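Local coordinates for protein peptidase, zinc-dependent (Methanocorpusculum labreanum, PDB 3LMC) that binds a zinc ion and, at a separate four-cysteine site, an iron ion, and probably acts as a metallopeptidase of family M54, at residues Gly2-Trp7 and Gln69-Ala74; Pro40-Asp45 and Leu57-Met62; Met62-Met67 and Glu89-Val94; Leu78-Tyr81 and Leu87-Lys90. One frame throughout, in Å; residues are numbered along the deposited sequence.

Contact 1: residues Gly2-Trp7 and Gln69-Ala74; sequences GIHLFW and QIFKPA
The five-stranded mixed sheet of this peptidase meets the short helix 68-71 here, and the meeting is a T-shaped (edge-to-face) aromatic pair. His4, on strand 3-7, offers the face of its imidazole to the edge of Phe71. The His4 and Phe71 ring centroids lie 5.2 Å apart and the planes stand at 85°. Phe71 CD1 comes closest, 3.7 Å from His4 ND1, and sits over the rim of the imidazole and not its centre. Phe71 CE1 reaches back to His4 CB at 4.1 Å. The Phe71 ring is backed on one of its own faces by Ile70 CG2 of the same helix. His4 CG lies beside the backbone N (chi1 -51°), which turns the imidazole face to Phe71.

Two residues further along the strand, Phe6 CD1 approaches Phe71 CZ at 4.5 Å, a looser apolar contact. The polar end of His4 is used as well: NE2 is hydrogen-bonded to Glu89 OE1, so the imidazole is fixed in rotation while its face receives the phenyl edge. An alanine at His4 is likely to leave Glu89 OE1 without this partner and the edge of Phe71 without the face it rests on. Ile34 and Ile91 also touch Phe71. The arrangement is that of an alpha/beta layer, with a helix end packed by aromatic side chains on a sheet of largely parallel strands.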
# COMPACT_ATOMS: atom_id res chain seq x y z
N GLY A 2 -12.97 -5.45 4.42
CA GLY A 2 -12.95 -4.61 3.24
C GLY A 2 -11.53 -4.14 3.00
O GLY A 2 -10.68 -4.26 3.88
N ILE A 3 -11.27 -3.62 1.80
CA ILE A 3 -9.95 -3.10 1.48
C ILE A 3 -10.09 -1.66 1.03
O ILE A 3 -10.85 -1.37 0.10
CB ILE A 3 -9.26 -3.92 0.37
CG1 ILE A 3 -9.08 -5.37 0.82
CG2 ILE A 3 -7.90 -3.33 0.03
CD1 ILE A 3 -8.57 -6.25 -0.28
N HIS A 4 -9.36 -0.77 1.70
CA HIS A 4 -9.48 0.67 1.49
C HIS A 4 -8.16 1.25 1.00
O HIS A 4 -7.13 1.14 1.66
CB HIS A 4 -9.90 1.36 2.79
CG HIS A 4 -11.11 0.75 3.44
ND1 HIS A 4 -12.37 1.31 3.34
CD2 HIS A 4 -11.25 -0.36 4.20
CE1 HIS A 4 -13.24 0.57 4.01
NE2 HIS A 4 -12.58 -0.45 4.55
N LEU A 5 -8.19 1.86 -0.19
CA LEU A 5 -7.02 2.53 -0.73
C LEU A 5 -7.08 3.98 -0.24
O LEU A 5 -7.91 4.76 -0.72
CB LEU A 5 -7.04 2.51 -2.27
CG LEU A 5 -5.85 3.19 -2.95
CD1 LEU A 5 -4.57 2.43 -2.66
CD2 LEU A 5 -6.06 3.30 -4.48
N PHE A 6 -6.23 4.32 0.72
CA PHE A 6 -6.16 5.69 1.18
C PHE A 6 -5.11 6.43 0.36
O PHE A 6 -3.91 6.37 0.65
CB PHE A 6 -5.82 5.81 2.68
CG PHE A 6 -5.94 7.23 3.21
CD1 PHE A 6 -6.57 7.49 4.42
CD2 PHE A 6 -5.47 8.31 2.46
CE1 PHE A 6 -6.70 8.80 4.88
CE2 PHE A 6 -5.59 9.62 2.91
CZ PHE A 6 -6.21 9.87 4.11
N TRP A 7 -5.60 7.16 -0.64
CA TRP A 7 -4.75 7.85 -1.62
C TRP A 7 -4.46 9.30 -1.18
O TRP A 7 -5.34 10.16 -1.29
CB TRP A 7 -5.44 7.82 -2.99
CG TRP A 7 -4.62 8.40 -4.12
CD1 TRP A 7 -4.49 9.72 -4.45
CD2 TRP A 7 -3.81 7.67 -5.05
NE1 TRP A 7 -3.65 9.85 -5.54
CE2 TRP A 7 -3.23 8.60 -5.92
CE3 TRP A 7 -3.53 6.31 -5.22
CZ2 TRP A 7 -2.37 8.22 -6.96
CZ3 TRP A 7 -2.67 5.93 -6.26
CH2 TRP A 7 -2.11 6.88 -7.11
N GLN A 69 -16.77 6.61 11.07
CA GLN A 69 -17.61 7.25 10.07
C GLN A 69 -16.99 7.11 8.66
O GLN A 69 -17.70 7.22 7.66
CB GLN A 69 -17.91 8.72 10.43
CG GLN A 69 -16.70 9.65 10.51
CD GLN A 69 -16.11 9.76 11.92
OE1 GLN A 69 -16.06 8.79 12.66
NE2 GLN A 69 -15.64 10.96 12.27
N ILE A 70 -15.69 6.82 8.60
CA ILE A 70 -15.05 6.53 7.31
C ILE A 70 -14.98 5.02 6.98
O ILE A 70 -15.43 4.61 5.91
CB ILE A 70 -13.64 7.15 7.20
CG1 ILE A 70 -13.71 8.67 7.35
CG2 ILE A 70 -13.02 6.83 5.85
CD1 ILE A 70 -12.37 9.33 7.11
N PHE A 71 -14.44 4.21 7.88
CA PHE A 71 -14.09 2.82 7.52
C PHE A 71 -15.07 1.71 7.94
O PHE A 71 -15.02 0.60 7.39
CB PHE A 71 -12.70 2.47 8.04
CG PHE A 71 -11.62 3.39 7.55
CD1 PHE A 71 -11.09 3.24 6.27
CD2 PHE A 71 -11.15 4.43 8.35
CE1 PHE A 71 -10.10 4.11 5.81
CE2 PHE A 71 -10.15 5.29 7.89
CZ PHE A 71 -9.63 5.13 6.63
N LYS A 72 -15.94 1.99 8.91
CA LYS A 72 -16.84 0.95 9.43
C LYS A 72 -18.03 0.72 8.50
O LYS A 72 -18.75 1.66 8.19
CB LYS A 72 -17.31 1.33 10.84
CG LYS A 72 -18.34 0.38 11.43
CD LYS A 72 -18.79 0.85 12.82
CE LYS A 72 -20.00 1.78 12.73
NZ LYS A 72 -21.18 1.18 12.00
N PRO A 73 -18.23 -0.53 8.05
CA PRO A 73 -19.43 -0.84 7.25
C PRO A 73 -20.68 -0.44 8.03
O PRO A 73 -20.66 -0.50 9.26
CB PRO A 73 -19.37 -2.37 7.12
CG PRO A 73 -17.94 -2.71 7.26
CD PRO A 73 -17.38 -1.72 8.25
N ALA A 74 -21.73 -0.03 7.33
CA ALA A 74 -22.99 0.32 7.98
C ALA A 74 -23.54 -0.81 8.85
O ALA A 74 -24.08 -0.57 9.92
CB ALA A 74 -24.03 0.74 6.95

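Contact 2: residues Pro40-Asp45 and Leu57-Met62; sequences PLEGFD and LLKLDM
Lys59 carries this surface contact, reaching from helix 53-66 to the loop that leads into strand 44-45. One hydrogen bond joins the two. Lys59 NZ donates to the backbone carbonyl of Pro40, with NZ to O at 2.7 Å. The amine lies above the carbonyl plane, 45° out of it. Lys59 reaches this far because its chain is fully extended, starting with CG opposite the backbone N (chi1 -171°).

The second kind of contact is between side chains. Glu42 crosses the lysine obliquely and sets one carboxylate oxygen, OE1, against the aliphatic part. Glu42 OE1 is 3.4 Å from Lys59 CD and 3.7 Å from Lys59 CG. Glu42 CB also meets Lys59 CD, at 4.0 Å.

The third is electrostatic. Glu42 OE1 and Lys59 NZ carry opposite charges but stand 4.5 Å apart, too far for a salt bridge. The other side of the helix faces inward, where Leu57 and Leu60 pack on strands of the main sheet.

The chemistry therefore implies a peripheral tie. The ammonium is held by a main-chain oxygen, and the nearby carboxylate probably adds a modest favourable field without gripping the charge.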
# COMPACT_ATOMS: atom_id res chain seq x y z
N PRO A 40 -0.83 13.30 6.95
CA PRO A 40 0.47 13.84 7.36
C PRO A 40 1.28 12.74 8.00
O PRO A 40 0.78 12.01 8.85
CB PRO A 40 0.09 14.93 8.36
CG PRO A 40 -1.32 15.32 7.98
CD PRO A 40 -1.95 14.02 7.57
N LEU A 41 2.53 12.60 7.57
CA LEU A 41 3.37 11.51 8.01
C LEU A 41 3.98 11.75 9.40
O LEU A 41 3.92 12.85 9.94
CB LEU A 41 4.45 11.25 6.94
CG LEU A 41 3.84 10.80 5.59
CD1 LEU A 41 4.90 10.65 4.49
CD2 LEU A 41 3.08 9.49 5.79
N GLU A 42 4.55 10.71 9.98
CA GLU A 42 5.17 10.84 11.28
C GLU A 42 6.54 10.18 11.21
O GLU A 42 6.83 9.47 10.25
CB GLU A 42 4.30 10.16 12.34
CG GLU A 42 4.53 10.68 13.75
CD GLU A 42 3.79 9.87 14.78
OE1 GLU A 42 2.65 9.45 14.49
OE2 GLU A 42 4.34 9.66 15.88
N GLY A 43 7.38 10.42 12.21
CA GLY A 43 8.64 9.72 12.28
C GLY A 43 9.62 10.17 11.23
O GLY A 43 10.37 9.37 10.68
N PHE A 44 9.63 11.47 10.94
CA PHE A 44 10.58 12.00 9.98
C PHE A 44 11.99 11.95 10.57
O PHE A 44 12.19 12.15 11.77
CB PHE A 44 10.20 13.43 9.60
CG PHE A 44 11.19 14.11 8.71
CD1 PHE A 44 11.19 13.88 7.35
CD2 PHE A 44 12.11 15.01 9.23
CE1 PHE A 44 12.10 14.52 6.52
CE2 PHE A 44 13.02 15.65 8.41
CZ PHE A 44 13.01 15.40 7.06
N ASP A 45 12.97 11.67 9.72
CA ASP A 45 14.37 11.63 10.13
C ASP A 45 15.14 12.66 9.30
O ASP A 45 15.32 12.48 8.10
CB ASP A 45 14.94 10.21 9.95
CG ASP A 45 16.31 10.04 10.60
OD1 ASP A 45 16.67 8.91 10.97
OD2 ASP A 45 17.04 11.04 10.74
N LEU A 57 2.65 3.49 10.00
CA LEU A 57 1.68 2.40 10.00
C LEU A 57 0.89 2.34 11.32
O LEU A 57 -0.32 2.11 11.32
CB LEU A 57 2.37 1.07 9.68
CG LEU A 57 2.91 0.92 8.25
CD1 LEU A 57 3.71 -0.36 8.12
CD2 LEU A 57 1.77 0.93 7.22
N LEU A 58 1.58 2.58 12.43
CA LEU A 58 0.94 2.63 13.75
C LEU A 58 -0.06 3.79 13.81
O LEU A 58 -1.18 3.65 14.32
CB LEU A 58 1.99 2.80 14.86
CG LEU A 58 3.02 1.68 14.98
CD1 LEU A 58 4.02 1.94 16.11
CD2 LEU A 58 2.32 0.35 15.20
N LYS A 59 0.36 4.94 13.28
CA LYS A 59 -0.50 6.10 13.18
C LYS A 59 -1.73 5.81 12.30
O LYS A 59 -2.83 6.31 12.57
CB LYS A 59 0.28 7.28 12.61
CG LYS A 59 -0.46 8.58 12.65
CD LYS A 59 0.34 9.68 11.94
CE LYS A 59 -0.34 11.04 12.11
NZ LYS A 59 0.49 12.13 11.52
N LEU A 60 -1.54 5.00 11.26
CA LEU A 60 -2.63 4.63 10.36
C LEU A 60 -3.67 3.76 11.08
O LEU A 60 -4.88 3.94 10.90
CB LEU A 60 -2.08 3.88 9.15
CG LEU A 60 -2.63 4.26 7.78
CD1 LEU A 60 -2.38 3.12 6.80
CD2 LEU A 60 -4.11 4.58 7.87
N ASP A 61 -3.20 2.81 11.87
CA ASP A 61 -4.13 2.02 12.69
C ASP A 61 -4.92 2.96 13.62
O ASP A 61 -6.14 2.88 13.71
CB ASP A 61 -3.38 0.97 13.49
CG ASP A 61 -4.25 0.35 14.57
OD1 ASP A 61 -5.21 -0.38 14.24
OD2 ASP A 61 -3.98 0.61 15.75
N MSE A 62 -4.22 3.84 14.31
CA MSE A 62 -4.92 4.77 15.21
C MSE A 62 -5.97 5.60 14.49
O MSE A 62 -7.06 5.82 15.01
CB MSE A 62 -3.92 5.69 15.89
CG MSE A 62 -2.93 4.97 16.78
SE MSE A 62 -2.00 6.29 17.85
CE MSE A 62 -3.52 7.54 18.08

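Contact 3: residues Met62-Met67 and Glu89-Val94; sequences MFRRRM and EKILLV
This is a buried helix-on-sheet contact in the alpha/beta core. The last turn of helix 53-66, through Arg64, lies against strand 90-94 and the residue before it. That strand is a central one of the five-stranded mixed sheet. Arg64 spans the interface with both halves of its side chain.

The aliphatic half packs on Ile91. Arg64 CB is 3.7 Å from Ile91 CD1, and Arg64 CD is at the same distance from that methyl. The two side chains run alongside one another in opposite senses, so CD1 lies along CB, CG and CD of the arginine. Arg64 first runs straight out from the helix, with CG opposite the backbone N. It then bends at chi3 (54°), which turns the guanidinium toward the start of the strand. Arg64 CD also passes Glu89 CB at 4.1 Å.

The charged half is held by several partners. NH2 makes a salt bridge with Asp61 OD1 and a hydrogen bond with Leu115 O. NE donates to Asn85 OD1, and NH1 also bonds Gly116 O. The buried charge is probably balanced by one carboxylate and several neutral oxygens, and the group has little freedom to turn. Glu89 turns its CB and its backbone O to the arginine, while the bend at chi2 carries the carboxylate away to its partner His4.

Across the contact itself, Arg64 NH1 donates to the backbone O of Glu89 at 3.0 Å. The bond is bent, with an N-H...O angle of 141°, and the oxygen lies 26° out of the guanidinium plane.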
# COMPACT_ATOMS: atom_id res chain seq x y z
N MSE A 62 -4.22 3.84 14.31
CA MSE A 62 -4.92 4.77 15.21
C MSE A 62 -5.97 5.60 14.49
O MSE A 62 -7.06 5.82 15.01
CB MSE A 62 -3.92 5.69 15.89
CG MSE A 62 -2.93 4.97 16.78
SE MSE A 62 -2.00 6.29 17.85
CE MSE A 62 -3.52 7.54 18.08
N PHE A 63 -5.64 6.07 13.29
CA PHE A 63 -6.57 6.85 12.49
C PHE A 63 -7.83 6.04 12.14
O PHE A 63 -8.96 6.53 12.27
CB PHE A 63 -5.90 7.35 11.20
CG PHE A 63 -6.79 8.17 10.35
CD1 PHE A 63 -7.01 9.52 10.65
CD2 PHE A 63 -7.43 7.62 9.25
CE1 PHE A 63 -7.84 10.30 9.86
CE2 PHE A 63 -8.26 8.39 8.45
CZ PHE A 63 -8.47 9.73 8.76
N ARG A 64 -7.63 4.82 11.68
CA ARG A 64 -8.77 3.96 11.37
C ARG A 64 -9.68 3.80 12.60
O ARG A 64 -10.89 3.99 12.50
CB ARG A 64 -8.30 2.59 10.90
CG ARG A 64 -9.43 1.59 10.62
CD ARG A 64 -8.85 0.25 10.14
NE ARG A 64 -7.87 -0.21 11.11
CZ ARG A 64 -6.79 -0.93 10.81
NH1 ARG A 64 -6.57 -1.31 9.56
NH2 ARG A 64 -5.95 -1.27 11.78
N ARG A 65 -9.10 3.46 13.74
CA ARG A 65 -9.91 3.20 14.93
C ARG A 65 -10.70 4.44 15.34
O ARG A 65 -11.84 4.34 15.81
CB ARG A 65 -9.05 2.70 16.09
CG ARG A 65 -9.83 2.56 17.40
CD ARG A 65 -9.12 1.64 18.37
NE ARG A 65 -7.79 2.12 18.73
CZ ARG A 65 -6.66 1.73 18.13
NH1 ARG A 65 -6.70 0.86 17.14
NH2 ARG A 65 -5.50 2.22 18.53
N ARG A 66 -10.09 5.60 15.14
CA ARG A 66 -10.68 6.89 15.50
C ARG A 66 -11.73 7.32 14.46
O ARG A 66 -12.52 8.24 14.71
CB ARG A 66 -9.57 7.94 15.65
CG ARG A 66 -10.02 9.37 15.94
CD ARG A 66 -8.82 10.31 16.14
NE ARG A 66 -8.16 10.65 14.87
CZ ARG A 66 -8.32 11.80 14.23
NH1 ARG A 66 -9.12 12.75 14.73
NH2 ARG A 66 -7.68 12.02 13.09
N MSE A 67 -11.77 6.65 13.31
CA MSE A 67 -12.63 7.09 12.19
C MSE A 67 -13.67 6.08 11.69
O MSE A 67 -13.64 5.70 10.53
CB MSE A 67 -11.77 7.57 11.01
CG MSE A 67 -10.92 8.81 11.29
SE MSE A 67 -12.00 10.41 11.74
CE MSE A 67 -12.63 10.90 9.99
N GLU A 89 -10.99 -4.14 8.20
CA GLU A 89 -10.88 -3.00 7.29
C GLU A 89 -9.41 -2.70 7.00
O GLU A 89 -8.78 -1.88 7.66
CB GLU A 89 -11.61 -1.78 7.87
CG GLU A 89 -13.04 -2.09 8.31
CD GLU A 89 -13.91 -2.63 7.18
OE1 GLU A 89 -13.75 -2.19 6.02
OE2 GLU A 89 -14.77 -3.51 7.45
N LYS A 90 -8.87 -3.42 6.02
CA LYS A 90 -7.47 -3.30 5.68
C LYS A 90 -7.29 -1.97 4.97
O LYS A 90 -8.12 -1.59 4.15
CB LYS A 90 -7.07 -4.42 4.73
CG LYS A 90 -7.38 -5.83 5.25
CD LYS A 90 -6.85 -6.05 6.65
CE LYS A 90 -7.04 -7.55 7.08
NZ LYS A 90 -6.55 -7.76 8.48
N ILE A 91 -6.21 -1.26 5.28
CA ILE A 91 -5.91 -0.01 4.60
C ILE A 91 -4.55 -0.03 3.93
O ILE A 91 -3.56 -0.41 4.54
CB ILE A 91 -5.96 1.17 5.57
CG1 ILE A 91 -7.38 1.31 6.13
CG2 ILE A 91 -5.45 2.45 4.90
CD1 ILE A 91 -7.49 2.27 7.31
N LEU A 92 -4.51 0.39 2.66
CA LEU A 92 -3.26 0.69 1.97
C LEU A 92 -3.16 2.20 1.79
O LEU A 92 -3.97 2.81 1.08
CB LEU A 92 -3.21 0.00 0.60
CG LEU A 92 -2.03 0.39 -0.31
CD1 LEU A 92 -0.70 0.12 0.37
CD2 LEU A 92 -2.08 -0.30 -1.70
N LEU A 93 -2.17 2.81 2.44
CA LEU A 93 -1.89 4.24 2.30
C LEU A 93 -0.92 4.46 1.13
O LEU A 93 0.13 3.82 1.04
CB LEU A 93 -1.27 4.77 3.60
CG LEU A 93 -1.34 6.25 4.03
CD1 LEU A 93 -0.01 6.70 4.64
CD2 LEU A 93 -1.78 7.17 2.92
N VAL A 94 -1.28 5.36 0.22
CA VAL A 94 -0.39 5.76 -0.88
C VAL A 94 0.10 7.16 -0.54
O VAL A 94 -0.69 8.10 -0.52
CB VAL A 94 -1.13 5.79 -2.21
CG1 VAL A 94 -0.24 6.35 -3.32
CG2 VAL A 94 -1.61 4.39 -2.57

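Contact 4: residues Leu78-Tyr81 and Leu87-Lys90; sequences LEFY and LHEK
Phe80 and His88 meet through the rim of the phenyl ring. Both belong to helix 78-88, two turns apart. Phe80 CZ is 3.4 Å from His88 NE2, and CE2 is 3.5 Å from the same nitrogen. The nitrogen lies at the edge of the phenyl ring, near its plane. The Phe80 and His88 rings are oblique, with planes at 55° and centroids 5.2 Å apart. The side chains cross at about a right angle.

The second contact of this shell is lighter and more buried. Tyr81 CE2 meets Glu89 CG at 4.2 Å, with the methylene at the edge of the phenol ring. The ring and the carboxylate are turned 30° against each other.

Torsions set up the aromatic pair. Phe80 has CG opposite its backbone N, while His88 CG lies beside its own N (chi1 -66°), and the two rings converge along one flank of the helix. Phe84, between them in sequence, also meets the Phe80 ring. Replacing His88 by a serine would probably strip the rim of Phe80 of its imidazole neighbour and give the phenyl ring more freedom to turn.

Further out, the Tyr81 hydroxyl is hydrogen-bonded to the backbone O of Arg64, which fixes the far end of the phenol. Tyr81 also touches Pro68 and Phe71. Helix 78-88 is thereby tied to helices 53-66 and 68-71, and just after its C-terminal end Lys90 enters the main sheet, bonded through its backbone to His4 of strand 3-7 and to Gly2 just before it.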
# COMPACT_ATOMS: atom_id res chain seq x y z
N LEU A 78 -20.60 -0.73 16.36
CA LEU A 78 -19.51 0.19 16.68
C LEU A 78 -18.49 -0.38 17.67
O LEU A 78 -17.29 -0.14 17.54
CB LEU A 78 -20.05 1.52 17.21
CG LEU A 78 -19.01 2.55 17.64
CD1 LEU A 78 -18.03 2.81 16.49
CD2 LEU A 78 -19.69 3.85 18.08
N GLU A 79 -18.98 -1.12 18.65
CA GLU A 79 -18.11 -1.74 19.64
C GLU A 79 -17.29 -2.86 19.00
O GLU A 79 -16.12 -3.04 19.33
CB GLU A 79 -18.92 -2.27 20.83
CG GLU A 79 -18.15 -2.30 22.14
CD GLU A 79 -19.02 -2.73 23.33
OE1 GLU A 79 -19.97 -3.52 23.12
OE2 GLU A 79 -18.74 -2.28 24.46
N PHE A 80 -17.92 -3.61 18.10
CA PHE A 80 -17.21 -4.65 17.35
C PHE A 80 -16.09 -4.00 16.52
O PHE A 80 -14.99 -4.53 16.43
CB PHE A 80 -18.19 -5.40 16.44
CG PHE A 80 -17.57 -6.51 15.62
CD1 PHE A 80 -17.71 -7.83 16.00
CD2 PHE A 80 -16.86 -6.23 14.46
CE1 PHE A 80 -17.14 -8.86 15.25
CE2 PHE A 80 -16.29 -7.25 13.70
CZ PHE A 80 -16.42 -8.55 14.09
N TYR A 81 -16.37 -2.84 15.93
CA TYR A 81 -15.39 -2.13 15.10
C TYR A 81 -14.20 -1.65 15.94
O TYR A 81 -13.04 -1.75 15.52
CB TYR A 81 -16.06 -0.96 14.40
CG TYR A 81 -15.14 -0.08 13.57
CD1 TYR A 81 -14.57 1.07 14.11
CD2 TYR A 81 -14.85 -0.38 12.25
CE1 TYR A 81 -13.74 1.89 13.36
CE2 TYR A 81 -14.01 0.43 11.49
CZ TYR A 81 -13.46 1.56 12.05
OH TYR A 81 -12.63 2.38 11.30
N LEU A 87 -8.81 -6.33 11.80
CA LEU A 87 -9.03 -7.64 11.16
C LEU A 87 -9.85 -7.46 9.88
O LEU A 87 -9.71 -8.22 8.92
CB LEU A 87 -9.80 -8.61 12.08
CG LEU A 87 -9.42 -8.83 13.55
CD1 LEU A 87 -10.28 -9.94 14.19
CD2 LEU A 87 -7.94 -9.16 13.68
N HIS A 88 -10.71 -6.44 9.86
CA HIS A 88 -11.75 -6.36 8.83
C HIS A 88 -11.55 -5.27 7.79
O HIS A 88 -11.92 -5.44 6.63
CB HIS A 88 -13.12 -6.20 9.49
CG HIS A 88 -13.54 -7.40 10.27
ND1 HIS A 88 -14.22 -8.45 9.71
CD2 HIS A 88 -13.36 -7.72 11.57
CE1 HIS A 88 -14.44 -9.37 10.63
NE2 HIS A 88 -13.93 -8.95 11.77
N GLU A 89 -10.99 -4.14 8.20
CA GLU A 89 -10.88 -3.00 7.29
C GLU A 89 -9.41 -2.70 7.00
O GLU A 89 -8.78 -1.88 7.66
CB GLU A 89 -11.61 -1.78 7.87
CG GLU A 89 -13.04 -2.09 8.31
CD GLU A 89 -13.91 -2.63 7.18
OE1 GLU A 89 -13.75 -2.19 6.02
OE2 GLU A 89 -14.77 -3.51 7.45
N LYS A 90 -8.87 -3.42 6.02
CA LYS A 90 -7.47 -3.30 5.68
C LYS A 90 -7.29 -1.97 4.97
O LYS A 90 -8.12 -1.59 4.15
CB LYS A 90 -7.07 -4.42 4.73
CG LYS A 90 -7.38 -5.83 5.25
CD LYS A 90 -6.85 -6.05 6.65
CE LYS A 90 -7.04 -7.55 7.08
NZ LYS A 90 -6.55 -7.76 8.48

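How the contacts relate
Contacts 1 and 3 are buried and hold helices 68-71 and 53-66 on neighbouring strands of one sheet, 3-7 and 90-94. Contact 2 uses helix 53-66 too, but at the surface; Leu60 of segment 57-62 packs on Ile91 and Leu93 of contact 3. Contact 4 is partly buried, within helix 78-88 and the turn into strand 90-94. Glu89 belongs to contacts 3 and 4 and links both to contact 1 through His4. Chemistry follows place. Contact 1 is aromatic, contact 3 combines apolar packing with a multiply bonded arginine, contact 4 is mostly ring against ring, and contact 2 rests on one lysine bond and a carboxylate oxygen against the lysine chain.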